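Local coordinates for protein cytosol aminopeptidase (Staphylococcus aureus subsp. aureus, PDB 3KZW) that probably removes amino acids from the N-terminal end of peptides as a metal-dependent leucyl aminopeptidase of the cytosol aminopeptidase family, at residues E192-S195 with I196-I200; N212-P216 with Q217-E221; M300-M303 with K304-M307; T507-Q510 with W511-Q515. All coordinates share one frame; numbering follows the deposited sequence.

Interaction 1: residues E192-S195 with I196-I200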
ATOM      1  N   GLU A 192     -51.578  -1.748  10.340  1.00  7.45           N
ATOM      2  CA  GLU A 192     -50.898  -2.304   9.174  1.00  6.52           C
ATOM      3  C   GLU A 192     -49.446  -1.819   9.114  1.00  5.67           C
ATOM      4  O   GLU A 192     -48.540  -2.588   8.793  1.00  5.53           O
ATOM      5  CB  GLU A 192     -51.654  -1.928   7.893  1.00  6.62           C
ATOM      6  CG  GLU A 192     -51.119  -2.581   6.621  1.00  7.16           C
ATOM      7  CD  GLU A 192     -52.022  -2.378   5.416  1.00  7.99           C
ATOM      8  OE1 GLU A 192     -53.261  -2.345   5.587  1.00  8.27           O
ATOM      9  OE2 GLU A 192     -51.485  -2.265   4.293  1.00  8.31           O
ATOM     10  N   GLY A 193     -49.241  -0.542   9.429  1.00  4.78           N
ATOM     11  CA  GLY A 193     -47.908   0.054   9.461  1.00  3.79           C
ATOM     12  C   GLY A 193     -47.051  -0.496  10.586  1.00  3.26           C
ATOM     13  O   GLY A 193     -45.852  -0.718  10.407  1.00  3.02           O
ATOM     14  N   ILE A 194     -47.674  -0.715  11.744  1.00  2.93           N
ATOM     15  CA  ILE A 194     -46.996  -1.254  12.924  1.00  2.72           C
ATOM     16  C   ILE A 194     -46.405  -2.638  12.651  1.00  2.71           C
ATOM     17  O   ILE A 194     -45.251  -2.904  12.999  1.00  2.74           O
ATOM     18  CB  ILE A 194     -47.940  -1.299  14.155  1.00  2.68           C
ATOM     19  CG1 ILE A 194     -48.248   0.120  14.645  1.00  2.62           C
ATOM     20  CG2 ILE A 194     -47.333  -2.128  15.290  1.00  2.63           C
ATOM     21  CD1 ILE A 194     -49.421   0.211  15.601  1.00  2.60           C
ATOM     22  N   SER A 195     -47.194  -3.503  12.017  1.00  2.69           N
ATOM     23  CA  SER A 195     -46.762  -4.867  11.713  1.00  2.68           C
ATOM     24  C   SER A 195     -45.630  -4.898  10.685  1.00  2.66           C
ATOM     25  O   SER A 195     -44.770  -5.780  10.735  1.00  2.70           O
ATOM     26  CB  SER A 195     -47.945  -5.731  11.261  1.00  2.66           C
ATOM     27  OG  SER A 195     -48.566  -5.187  10.113  1.00  2.74           O
ATOM     28  N   ILE A 196     -45.630  -3.931   9.768  1.00  2.62           N
ATOM     29  CA  ILE A 196     -44.533  -3.770   8.807  1.00  2.63           C
ATOM     30  C   ILE A 196     -43.272  -3.291   9.531  1.00  2.66           C
ATOM     31  O   ILE A 196     -42.183  -3.832   9.322  1.00  2.62           O
ATOM     32  CB  ILE A 196     -44.912  -2.807   7.642  1.00  2.61           C
ATOM     33  CG1 ILE A 196     -45.959  -3.461   6.732  1.00  2.64           C
ATOM     34  CG2 ILE A 196     -43.678  -2.407   6.832  1.00  2.57           C
ATOM     35  CD1 ILE A 196     -46.583  -2.527   5.708  1.00  2.61           C
ATOM     36  N   GLY A 197     -43.438  -2.286  10.390  1.00  2.67           N
ATOM     37  CA  GLY A 197     -42.345  -1.738  11.190  1.00  2.61           C
ATOM     38  C   GLY A 197     -41.707  -2.765  12.105  1.00  2.68           C
ATOM     39  O   GLY A 197     -40.482  -2.800  12.251  1.00  2.69           O
ATOM     40  N   GLN A 198     -42.538  -3.605  12.719  1.00  2.69           N
ATOM     41  CA  GLN A 198     -42.057  -4.687  13.586  1.00  2.66           C
ATOM     42  C   GLN A 198     -41.351  -5.792  12.802  1.00  2.67           C
ATOM     43  O   GLN A 198     -40.476  -6.475  13.338  1.00  2.71           O
ATOM     44  CB  GLN A 198     -43.202  -5.270  14.414  1.00  2.61           C
ATOM     45  CG  GLN A 198     -43.601  -4.402  15.590  1.00  2.65           C
ATOM     46  CD  GLN A 198     -44.678  -5.025  16.458  1.00  2.74           C
ATOM     47  OE1 GLN A 198     -45.183  -6.112  16.167  1.00  2.78           O
ATOM     48  NE2 GLN A 198     -45.038  -4.333  17.533  1.00  2.72           N
ATOM     49  N   SER A 199     -41.732  -5.959  11.537  1.00  2.66           N
ATOM     50  CA  SER A 199     -41.065  -6.902  10.642  1.00  2.67           C
ATOM     51  C   SER A 199     -39.672  -6.407  10.268  1.00  2.66           C
ATOM     52  O   SER A 199     -38.737  -7.203  10.148  1.00  2.67           O
ATOM     53  CB  SER A 199     -41.898  -7.135   9.382  1.00  2.65           C
ATOM     54  OG  SER A 199     -43.159  -7.686   9.709  1.00  2.66           O
ATOM     55  N   ILE A 200     -39.546  -5.092  10.086  1.00  2.65           N
ATOM     56  CA  ILE A 200     -38.258  -4.451   9.809  1.00  2.65           C
ATOM     57  C   ILE A 200     -37.333  -4.590  11.016  1.00  2.63           C
ATOM     58  O   ILE A 200     -36.148  -4.904  10.870  1.00  2.62           O
ATOM     59  CB  ILE A 200     -38.434  -2.962   9.407  1.00  2.63           C
ATOM     60  CG1 ILE A 200     -39.153  -2.862   8.054  1.00  2.61           C
ATOM     61  CG2 ILE A 200     -37.084  -2.246   9.348  1.00  2.60           C
ATOM     62  CD1 ILE A 200     -39.689  -1.484   7.720  1.00  2.61           C
TER
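S195 and S199 meet one turn apart in a largely buried part of helix 188-208, in a local contact within continuous alpha-helix. The hydroxyl of S199 turns back on the helix and donates to the carbonyl of the preceding turn, S199 OG lying 2.7 Å from S195 O. With OG beside its own backbone N (chi1 -61°), it reaches the oxygen that the amide of S199 also uses, the backbone bond being 3.1 Å from S199 N to S195 O. Two donors thus grip one carbonyl oxygen: the hydroxyl approaches tilted 18° from the carbonyl plane, the amide from well above it. One turn earlier S195 OG donates to E192 O at 2.9 Å, three residues back rather than four, and from above the carbonyl plane, so both serine hydroxyls bond to main-chain oxygens of their own helix. On another side of the helix I194 and Q198 run side by side, pointing the same way, with I194 CG2 3.9 Å from Q198 NE2; the amide oxygen of Q198 is bonded to R322. Around the helix, I194 packs on helix 144-157, S199 fits against E318 and A319 of helix 308-322, and I196 and I200 lean on helix 505-512.

Interaction 2: residues N212-P216 with Q217-E221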
ATOM      1  N   ASN A 212     -20.678 -14.340  17.264  1.00  2.59           N
ATOM      2  CA  ASN A 212     -20.389 -15.440  18.178  1.00  2.60           C
ATOM      3  C   ASN A 212     -21.645 -15.963  18.882  1.00  2.62           C
ATOM      4  O   ASN A 212     -21.613 -17.022  19.513  1.00  2.62           O
ATOM      5  CB  ASN A 212     -19.293 -15.058  19.188  1.00  2.58           C
ATOM      6  CG  ASN A 212     -19.686 -13.895  20.080  1.00  2.54           C
ATOM      7  OD1 ASN A 212     -20.169 -12.866  19.611  1.00  2.62           O
ATOM      8  ND2 ASN A 212     -19.461 -14.050  21.373  1.00  2.61           N
ATOM      9  N   VAL A 213     -22.743 -15.217  18.760  1.00  2.62           N
ATOM     10  CA  VAL A 213     -24.043 -15.630  19.289  1.00  2.62           C
ATOM     11  C   VAL A 213     -24.924 -16.184  18.161  1.00  2.66           C
ATOM     12  O   VAL A 213     -25.461 -17.288  18.275  1.00  2.66           O
ATOM     13  CB  VAL A 213     -24.767 -14.469  20.024  1.00  2.62           C
ATOM     14  CG1 VAL A 213     -26.137 -14.910  20.522  1.00  2.60           C
ATOM     15  CG2 VAL A 213     -23.924 -13.959  21.185  1.00  2.61           C
ATOM     16  N   LEU A 214     -25.063 -15.416  17.078  1.00  2.67           N
ATOM     17  CA  LEU A 214     -25.849 -15.849  15.923  1.00  2.66           C
ATOM     18  C   LEU A 214     -24.989 -16.583  14.891  1.00  2.68           C
ATOM     19  O   LEU A 214     -24.382 -15.971  14.008  1.00  2.68           O
ATOM     20  CB  LEU A 214     -26.601 -14.676  15.277  1.00  2.61           C
ATOM     21  CG  LEU A 214     -27.701 -15.061  14.279  1.00  2.59           C
ATOM     22  CD1 LEU A 214     -29.001 -15.400  14.995  1.00  2.71           C
ATOM     23  CD2 LEU A 214     -27.931 -13.955  13.267  1.00  2.60           C
ATOM     24  N   THR A 215     -24.945 -17.904  15.027  1.00  2.70           N
ATOM     25  CA  THR A 215     -24.287 -18.788  14.075  1.00  2.66           C
ATOM     26  C   THR A 215     -25.355 -19.331  13.122  1.00  2.67           C
ATOM     27  O   THR A 215     -26.546 -19.170  13.395  1.00  2.70           O
ATOM     28  CB  THR A 215     -23.596 -19.955  14.807  1.00  2.67           C
ATOM     29  OG1 THR A 215     -24.585 -20.771  15.448  1.00  2.73           O
ATOM     30  CG2 THR A 215     -22.618 -19.429  15.857  1.00  2.68           C
ATOM     31  N   PRO A 216     -24.948 -19.968  12.003  1.00  2.69           N
ATOM     32  CA  PRO A 216     -25.935 -20.551  11.085  1.00  2.63           C
ATOM     33  C   PRO A 216     -26.952 -21.459  11.784  1.00  2.67           C
ATOM     34  O   PRO A 216     -28.138 -21.410  11.460  1.00  2.71           O
ATOM     35  CB  PRO A 216     -25.073 -21.364  10.120  1.00  2.58           C
ATOM     36  CG  PRO A 216     -23.789 -20.644  10.090  1.00  2.66           C
ATOM     37  CD  PRO A 216     -23.577 -20.103  11.475  1.00  2.68           C
ATOM     38  N   GLN A 217     -26.488 -22.266  12.739  1.00  2.68           N
ATOM     39  CA  GLN A 217     -27.357 -23.173  13.484  1.00  2.64           C
ATOM     40  C   GLN A 217     -28.389 -22.415  14.316  1.00  2.69           C
ATOM     41  O   GLN A 217     -29.587 -22.678  14.207  1.00  2.70           O
ATOM     42  CB  GLN A 217     -26.530 -24.101  14.378  1.00  2.62           C
ATOM     43  CG  GLN A 217     -27.360 -25.099  15.176  1.00  2.66           C
ATOM     44  CD  GLN A 217     -26.554 -25.825  16.238  1.00  2.77           C
ATOM     45  OE1 GLN A 217     -25.414 -26.236  16.007  1.00  2.85           O
ATOM     46  NE2 GLN A 217     -27.150 -25.996  17.414  1.00  2.77           N
ATOM     47  N   THR A 218     -27.921 -21.474  15.138  1.00  2.72           N
ATOM     48  CA  THR A 218     -28.799 -20.713  16.035  1.00  2.66           C
ATOM     49  C   THR A 218     -29.728 -19.787  15.260  1.00  2.63           C
ATOM     50  O   THR A 218     -30.842 -19.509  15.703  1.00  2.67           O
ATOM     51  CB  THR A 218     -28.011 -19.893  17.086  1.00  2.64           C
ATOM     52  OG1 THR A 218     -27.167 -18.946  16.425  1.00  2.64           O
ATOM     53  CG2 THR A 218     -27.164 -20.804  17.971  1.00  2.61           C
ATOM     54  N   PHE A 219     -29.262 -19.317  14.104  1.00  2.62           N
ATOM     55  CA  PHE A 219     -30.076 -18.509  13.201  1.00  2.60           C
ATOM     56  C   PHE A 219     -31.252 -19.323  12.675  1.00  2.64           C
ATOM     57  O   PHE A 219     -32.386 -18.843  12.679  1.00  2.65           O
ATOM     58  CB  PHE A 219     -29.221 -17.965  12.051  1.00  2.60           C
ATOM     59  CG  PHE A 219     -29.949 -17.013  11.130  1.00  2.64           C
ATOM     60  CD1 PHE A 219     -30.874 -16.095  11.625  1.00  2.71           C
ATOM     61  CD2 PHE A 219     -29.682 -17.016   9.764  1.00  2.68           C
ATOM     62  CE1 PHE A 219     -31.536 -15.218  10.769  1.00  2.67           C
ATOM     63  CE2 PHE A 219     -30.334 -16.136   8.905  1.00  2.68           C
ATOM     64  CZ  PHE A 219     -31.261 -15.237   9.409  1.00  2.61           C
ATOM     65  N   ALA A 220     -30.976 -20.556  12.248  1.00  2.64           N
ATOM     66  CA  ALA A 220     -32.013 -21.491  11.809  1.00  2.62           C
ATOM     67  C   ALA A 220     -32.992 -21.810  12.940  1.00  2.64           C
ATOM     68  O   ALA A 220     -34.206 -21.770  12.740  1.00  2.69           O
ATOM     69  CB  ALA A 220     -31.389 -22.768  11.266  1.00  2.58           C
ATOM     70  N   GLU A 221     -32.453 -22.107  14.122  1.00  2.62           N
ATOM     71  CA  GLU A 221     -33.254 -22.427  15.302  1.00  2.63           C
ATOM     72  C   GLU A 221     -34.175 -21.279  15.711  1.00  2.67           C
ATOM     73  O   GLU A 221     -35.317 -21.510  16.118  1.00  2.70           O
ATOM     74  CB  GLU A 221     -32.351 -22.820  16.475  1.00  2.62           C
ATOM     75  CG  GLU A 221     -31.706 -24.193  16.333  1.00  2.70           C
ATOM     76  CD  GLU A 221     -30.610 -24.457  17.360  1.00  2.85           C
ATOM     77  OE1 GLU A 221     -30.319 -23.567  18.194  1.00  2.81           O
ATOM     78  OE2 GLU A 221     -30.037 -25.569  17.326  1.00  2.86           O
TER
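T215 and T218 both carry OG1 between the backbone N and the carbonyl carbon (chi1 65° and 61°), and these torsions turn the two hydroxyls toward each other across the first turn of helix 216-226. T215 is the N-cap. Its backbone N donates to T218 OG1 at 2.8 Å, a bond somewhat bent at the hydrogen (140°), so the side chain three residues on holds the cap residue in place. The first helical backbone bonds follow, from F219 N to T215 O at 2.8 Å and from A220 N to P216 O. Alongside is an apolar contact: L214, its CG anti to the backbone N, lays CD1 3.9 Å from F219 CB, and CD2 lies 4.0 Å from F219 CD1. The phenyl ring also meets F206 edge-to-face and touches C335 of strand 328-338. At the outer surface Q217 NE2 gives a 2.9 Å bond to E221 OE2, reaching the carboxylate from above its plane. The contact therefore divides by chemistry: a threonine hydroxyl takes up a main-chain N-H just ahead of the helix, while leucine and phenylalanine pack together on the buried side of the same turn.

Interaction 3: residues M300-M303 with K304-M307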
ATOM      1  N   MET A 300     -12.975  -6.139   7.971  1.00  2.73           N
ATOM      2  CA  MET A 300     -13.736  -7.099   8.784  1.00  2.75           C
ATOM      3  C   MET A 300     -14.755  -6.454   9.722  1.00  2.76           C
ATOM      4  O   MET A 300     -15.702  -7.115  10.159  1.00  2.67           O
ATOM      5  CB  MET A 300     -12.802  -8.002   9.585  1.00  2.73           C
ATOM      6  CG  MET A 300     -12.281  -9.174   8.799  1.00  2.77           C
ATOM      7  SD  MET A 300     -11.773 -10.533   9.858  1.00  2.94           S
ATOM      8  CE  MET A 300     -10.569 -11.317   8.796  1.00  2.68           C
ATOM      9  N   ALA A 301     -14.549  -5.175  10.039  1.00  2.75           N
ATOM     10  CA  ALA A 301     -15.495  -4.410  10.849  1.00  2.74           C
ATOM     11  C   ALA A 301     -16.896  -4.486  10.246  1.00  2.77           C
ATOM     12  O   ALA A 301     -17.060  -4.400   9.024  1.00  2.85           O
ATOM     13  CB  ALA A 301     -15.043  -2.962  10.967  1.00  2.71           C
ATOM     14  N   THR A 302     -17.892  -4.668  11.111  1.00  2.72           N
ATOM     15  CA  THR A 302     -19.311  -4.727  10.723  1.00  2.72           C
ATOM     16  C   THR A 302     -19.664  -5.856   9.736  1.00  2.70           C
ATOM     17  O   THR A 302     -20.626  -5.739   8.973  1.00  2.75           O
ATOM     18  CB  THR A 302     -19.853  -3.356  10.204  1.00  2.75           C
ATOM     19  OG1 THR A 302     -19.251  -3.036   8.943  1.00  2.70           O
ATOM     20  CG2 THR A 302     -19.581  -2.236  11.207  1.00  2.77           C
ATOM     21  N   MET A 303     -18.897  -6.946   9.763  1.00  2.68           N
ATOM     22  CA  MET A 303     -19.154  -8.088   8.875  1.00  2.70           C
ATOM     23  C   MET A 303     -20.180  -9.088   9.411  1.00  2.74           C
ATOM     24  O   MET A 303     -20.460 -10.104   8.769  1.00  2.77           O
ATOM     25  CB  MET A 303     -17.854  -8.794   8.466  1.00  2.69           C
ATOM     26  CG  MET A 303     -17.102  -8.073   7.352  1.00  2.75           C
ATOM     27  SD  MET A 303     -18.125  -7.824   5.886  1.00  3.42           S
ATOM     28  CE  MET A 303     -17.600  -6.199   5.343  1.00  2.79           C
ATOM     29  N   LYS A 304     -20.744  -8.793  10.582  1.00  2.77           N
ATOM     30  CA  LYS A 304     -21.897  -9.533  11.094  1.00  2.71           C
ATOM     31  C   LYS A 304     -23.143  -9.180  10.277  1.00  2.73           C
ATOM     32  O   LYS A 304     -24.151  -9.894  10.319  1.00  2.72           O
ATOM     33  CB  LYS A 304     -22.118  -9.242  12.583  1.00  2.68           C
ATOM     34  CG  LYS A 304     -22.511  -7.805  12.909  1.00  2.63           C
ATOM     35  CD  LYS A 304     -22.851  -7.645  14.378  1.00  2.60           C
ATOM     36  CE  LYS A 304     -23.194  -6.202  14.701  1.00  2.58           C
ATOM     37  NZ  LYS A 304     -23.438  -6.001  16.151  1.00  2.60           N
ATOM     38  N   PHE A 305     -23.055  -8.076   9.532  1.00  2.74           N
ATOM     39  CA  PHE A 305     -24.144  -7.597   8.680  1.00  2.72           C
ATOM     40  C   PHE A 305     -24.145  -8.255   7.297  1.00  2.70           C
ATOM     41  O   PHE A 305     -24.874  -7.833   6.399  1.00  2.72           O
ATOM     42  CB  PHE A 305     -24.078  -6.072   8.530  1.00  2.67           C
ATOM     43  CG  PHE A 305     -24.242  -5.315   9.821  1.00  2.67           C
ATOM     44  CD1 PHE A 305     -25.266  -5.628  10.711  1.00  2.68           C
ATOM     45  CD2 PHE A 305     -23.387  -4.261  10.131  1.00  2.68           C
ATOM     46  CE1 PHE A 305     -25.421  -4.918  11.902  1.00  2.67           C
ATOM     47  CE2 PHE A 305     -23.537  -3.543  11.318  1.00  2.66           C
ATOM     48  CZ  PHE A 305     -24.556  -3.874  12.203  1.00  2.63           C
ATOM     49  N   ASP A 306     -23.332  -9.294   7.127  1.00  2.74           N
ATOM     50  CA  ASP A 306     -23.246  -9.986   5.846  1.00  2.74           C
ATOM     51  C   ASP A 306     -24.392 -10.980   5.648  1.00  2.73           C
ATOM     52  O   ASP A 306     -24.442 -11.684   4.634  1.00  2.80           O
ATOM     53  CB  ASP A 306     -21.890 -10.683   5.690  1.00  2.69           C
ATOM     54  CG  ASP A 306     -21.363 -10.612   4.266  1.00  3.01           C
ATOM     55  OD1 ASP A 306     -21.495  -9.530   3.643  1.00  3.09           O
ATOM     56  OD2 ASP A 306     -20.813 -11.624   3.768  1.00  3.04           O
ATOM     57  N   MET A 307     -25.301 -11.037   6.621  1.00  2.69           N
ATOM     58  CA  MET A 307     -26.497 -11.876   6.527  1.00  2.70           C
ATOM     59  C   MET A 307     -27.787 -11.052   6.496  1.00  2.69           C
ATOM     60  O   MET A 307     -28.880 -11.601   6.656  1.00  2.72           O
ATOM     61  CB  MET A 307     -26.534 -12.928   7.649  1.00  2.69           C
ATOM     62  CG  MET A 307     -26.135 -12.433   9.036  1.00  2.74           C
ATOM     63  SD  MET A 307     -27.248 -11.211   9.759  1.00  3.24           S
ATOM     64  CE  MET A 307     -28.742 -12.175  10.009  1.00  2.79           C
TER
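T302 and M303 pass into K304-M307 through two weak turn-like backbone bonds, F305 N to T302 O and D306 N to M303 O, both 3.4 Å, starting from the last two residues of a type II beta turn, M300 to M303. T302 takes the left-handed backbone conformation (phi 60°, psi 28°) often found at the third position of such a turn. The side chains of T302 and F305 meet at an angle: T302 CB is 3.6 Å from F305 CD2, and T302 O also lies close to that ring carbon. The aliphatic part of K304 covers one face of the same ring, with CG 4.1 Å above the plane and over its centre. Beyond CG the lysine runs extended, and its NZ bonds to the carbonyl oxygen of N208, while the phenyl ring rests against S207 and N208 at the end of helix 188-208. The hydroxyl of T302 is turned back to the preceding carbonyl, T302 OG1 to A301 O 2.6 Å. D306 CB comes 3.4 Å from M303 O, and the D306 carboxylate bonds to K283 and T392. D348 of a second subunit accepts from the backbone N of both T302 and K304, so the turn belongs to a subunit interface as well. D306 OD2, salt-bridged to K283, also lies near the carboxylates of D288 and E367. The chemistry is mixed: the aromatic ring carries the lysine stem on one face and meets T302 obliquely, while K283, D288, D306 and E367 probably correspond to the two-metal centre of this family.

Interaction 4: residues T507-Q510 with W511-Q515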
ATOM      1  N   THR A 507     -40.295  -1.935   0.057  1.00  2.61           N
ATOM      2  CA  THR A 507     -40.509  -2.057  -1.384  1.00  2.62           C
ATOM      3  C   THR A 507     -41.188  -3.375  -1.771  1.00  2.63           C
ATOM      4  O   THR A 507     -42.188  -3.372  -2.492  1.00  2.64           O
ATOM      5  CB  THR A 507     -39.184  -1.877  -2.172  1.00  2.61           C
ATOM      6  OG1 THR A 507     -38.675  -0.557  -1.953  1.00  2.57           O
ATOM      7  CG2 THR A 507     -39.396  -2.085  -3.672  1.00  2.60           C
ATOM      8  N   ILE A 508     -40.649  -4.489  -1.282  1.00  2.62           N
ATOM      9  CA  ILE A 508     -41.154  -5.816  -1.642  1.00  2.66           C
ATOM     10  C   ILE A 508     -42.548  -6.074  -1.069  1.00  2.66           C
ATOM     11  O   ILE A 508     -43.406  -6.632  -1.757  1.00  2.71           O
ATOM     12  CB  ILE A 508     -40.159  -6.946  -1.242  1.00  2.66           C
ATOM     13  CG1 ILE A 508     -38.779  -6.709  -1.874  1.00  2.65           C
ATOM     14  CG2 ILE A 508     -40.703  -8.332  -1.620  1.00  2.66           C
ATOM     15  CD1 ILE A 508     -38.762  -6.649  -3.409  1.00  2.61           C
ATOM     16  N   VAL A 509     -42.771  -5.656   0.174  1.00  2.62           N
ATOM     17  CA  VAL A 509     -44.086  -5.771   0.806  1.00  2.65           C
ATOM     18  C   VAL A 509     -45.147  -5.031  -0.014  1.00  2.65           C
ATOM     19  O   VAL A 509     -46.227  -5.573  -0.283  1.00  2.68           O
ATOM     20  CB  VAL A 509     -44.069  -5.278   2.283  1.00  2.66           C
ATOM     21  CG1 VAL A 509     -45.486  -5.076   2.826  1.00  2.62           C
ATOM     22  CG2 VAL A 509     -43.307  -6.259   3.158  1.00  2.65           C
ATOM     23  N   GLN A 510     -44.822  -3.807  -0.421  1.00  2.60           N
ATOM     24  CA  GLN A 510     -45.709  -3.007  -1.259  1.00  2.66           C
ATOM     25  C   GLN A 510     -46.001  -3.703  -2.592  1.00  2.66           C
ATOM     26  O   GLN A 510     -47.137  -3.684  -3.067  1.00  2.70           O
ATOM     27  CB  GLN A 510     -45.112  -1.613  -1.484  1.00  2.65           C
ATOM     28  CG  GLN A 510     -46.015  -0.632  -2.230  1.00  2.63           C
ATOM     29  CD  GLN A 510     -47.350  -0.415  -1.544  1.00  2.80           C
ATOM     30  OE1 GLN A 510     -48.402  -0.543  -2.172  1.00  2.78           O
ATOM     31  NE2 GLN A 510     -47.316  -0.093  -0.249  1.00  2.72           N
ATOM     32  N   TRP A 511     -44.972  -4.316  -3.174  1.00  2.64           N
ATOM     33  CA  TRP A 511     -45.106  -5.076  -4.413  1.00  2.64           C
ATOM     34  C   TRP A 511     -45.974  -6.318  -4.222  1.00  2.67           C
ATOM     35  O   TRP A 511     -46.796  -6.647  -5.083  1.00  2.70           O
ATOM     36  CB  TRP A 511     -43.731  -5.465  -4.962  1.00  2.63           C
ATOM     37  CG  TRP A 511     -43.804  -6.262  -6.231  1.00  2.69           C
ATOM     38  CD1 TRP A 511     -43.998  -5.778  -7.493  1.00  2.69           C
ATOM     39  CD2 TRP A 511     -43.697  -7.685  -6.358  1.00  2.71           C
ATOM     40  NE1 TRP A 511     -44.013  -6.811  -8.399  1.00  2.74           N
ATOM     41  CE2 TRP A 511     -43.833  -7.993  -7.730  1.00  2.73           C
ATOM     42  CE3 TRP A 511     -43.499  -8.731  -5.446  1.00  2.72           C
ATOM     43  CZ2 TRP A 511     -43.777  -9.306  -8.215  1.00  2.73           C
ATOM     44  CZ3 TRP A 511     -43.444 -10.039  -5.929  1.00  2.73           C
ATOM     45  CH2 TRP A 511     -43.584 -10.312  -7.303  1.00  2.73           C
ATOM     46  N   LEU A 512     -45.784  -7.000  -3.094  1.00  2.68           N
ATOM     47  CA  LEU A 512     -46.573  -8.186  -2.753  1.00  2.69           C
ATOM     48  C   LEU A 512     -48.046  -7.857  -2.541  1.00  2.67           C
ATOM     49  O   LEU A 512     -48.915  -8.676  -2.835  1.00  2.73           O
ATOM     50  CB  LEU A 512     -46.012  -8.876  -1.507  1.00  2.66           C
ATOM     51  CG  LEU A 512     -44.711  -9.674  -1.629  1.00  2.66           C
ATOM     52  CD1 LEU A 512     -44.268 -10.138  -0.254  1.00  2.66           C
ATOM     53  CD2 LEU A 512     -44.856 -10.861  -2.576  1.00  2.64           C
ATOM     54  N   LYS A 513     -48.315  -6.658  -2.029  1.00  2.68           N
ATOM     55  CA  LYS A 513     -49.682  -6.177  -1.825  1.00  2.69           C
ATOM     56  C   LYS A 513     -50.444  -6.001  -3.137  1.00  2.67           C
ATOM     57  O   LYS A 513     -51.674  -5.964  -3.140  1.00  2.75           O
ATOM     58  CB  LYS A 513     -49.674  -4.851  -1.059  1.00  2.68           C
ATOM     59  CG  LYS A 513     -49.493  -4.988   0.450  1.00  2.67           C
ATOM     60  CD  LYS A 513     -49.391  -3.625   1.136  1.00  2.70           C
ATOM     61  CE  LYS A 513     -50.725  -2.882   1.126  1.00  2.83           C
ATOM     62  NZ  LYS A 513     -50.611  -1.524   1.731  1.00  2.89           N
ATOM     63  N   GLN A 514     -49.709  -5.902  -4.242  1.00  2.68           N
ATOM     64  CA  GLN A 514     -50.296  -5.632  -5.552  1.00  2.70           C
ATOM     65  C   GLN A 514     -50.434  -6.874  -6.444  1.00  2.73           C
ATOM     66  O   GLN A 514     -50.706  -6.752  -7.643  1.00  2.81           O
ATOM     67  CB  GLN A 514     -49.496  -4.541  -6.267  1.00  2.66           C
ATOM     68  CG  GLN A 514     -49.549  -3.183  -5.571  1.00  2.73           C
ATOM     69  CD  GLN A 514     -48.617  -2.155  -6.197  1.00  2.86           C
ATOM     70  OE1 GLN A 514     -48.097  -2.352  -7.301  1.00  2.86           O
ATOM     71  NE2 GLN A 514     -48.405  -1.046  -5.493  1.00  2.75           N
ATOM     72  N   GLN A 515     -50.264  -8.058  -5.856  1.00  2.71           N
ATOM     73  CA  GLN A 515     -50.343  -9.311  -6.611  1.00  2.72           C
ATOM     74  C   GLN A 515     -51.730  -9.964  -6.542  1.00  2.83           C
ATOM     75  O   GLN A 515     -52.176 -10.418  -5.483  1.00  2.90           O
ATOM     76  CB  GLN A 515     -49.259 -10.291  -6.156  1.00  2.67           C
ATOM     77  CG  GLN A 515     -47.832  -9.750  -6.264  1.00  2.76           C
ATOM     78  CD  GLN A 515     -47.505  -9.201  -7.644  1.00  2.80           C
ATOM     79  OE1 GLN A 515     -47.250  -8.005  -7.804  1.00  2.80           O
ATOM     80  NE2 GLN A 515     -47.521 -10.073  -8.650  1.00  2.78           N
TER
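W511 sets the edge of its indole, near the ring plane, toward I508 O, its CB being 3.4 Å from that oxygen; beyond this the ring extends to V386 and M388 of strand 386-391. The amide groups of Q510 and Q514 are the other flat pair. Their planes stand 60° apart, and the side chains meet at an angle, joined by a weak bond from Q514 NE2 to Q510 OE1 of 3.4 Å. Q510 brings its amide there by a bend at chi2 (58°), whereas Q514 reaches back with an extended chain. The helical backbone between these groups is held by bonds from W511 N to T507 O, from L512 N to I508 O at 2.8 Å and from K513 N to V509 O. L512 lies over the earlier turn, CG 3.3 Å from I508 O and CD1 4.2 Å from I508 CG2, and both residues also touch I316 of helix 308-322. K513 passes its CG 3.4 Å from V509 O, and then bends at chi3 to carry NZ to a salt bridge with E192. T507, on a different side, gives its hydroxyl to E429. The contact thus combines an apolar side, where isoleucine, leucine and tryptophan settle against the sheet and a helix, with a more polar side, packed partly on helix 414-426, where the glutamine pair is linked only weakly and the lysine's charge is met by helix 188-208.

How the interactions relate
From the N terminus, interaction 1 comes first within helix 188-208, interaction 2 follows at the start of helix 216-226, interaction 3 shapes the loop before helix 308-322, and interaction 4 ends the chain. Each closes locally before the next opens, so none nests or crosses. In space they form two pairs. Residues 192-200 meet 507-515 through a salt bridge from E192 to K513 and packing of I196 on V509, tying the C-terminal helix to helix 188-208. Residues 212-221 and 300-307 meet where L214 and F219 touch M307. Interactions 3 and 4 lie on opposite sides of the chain's centre, with centres about 28 Å apart.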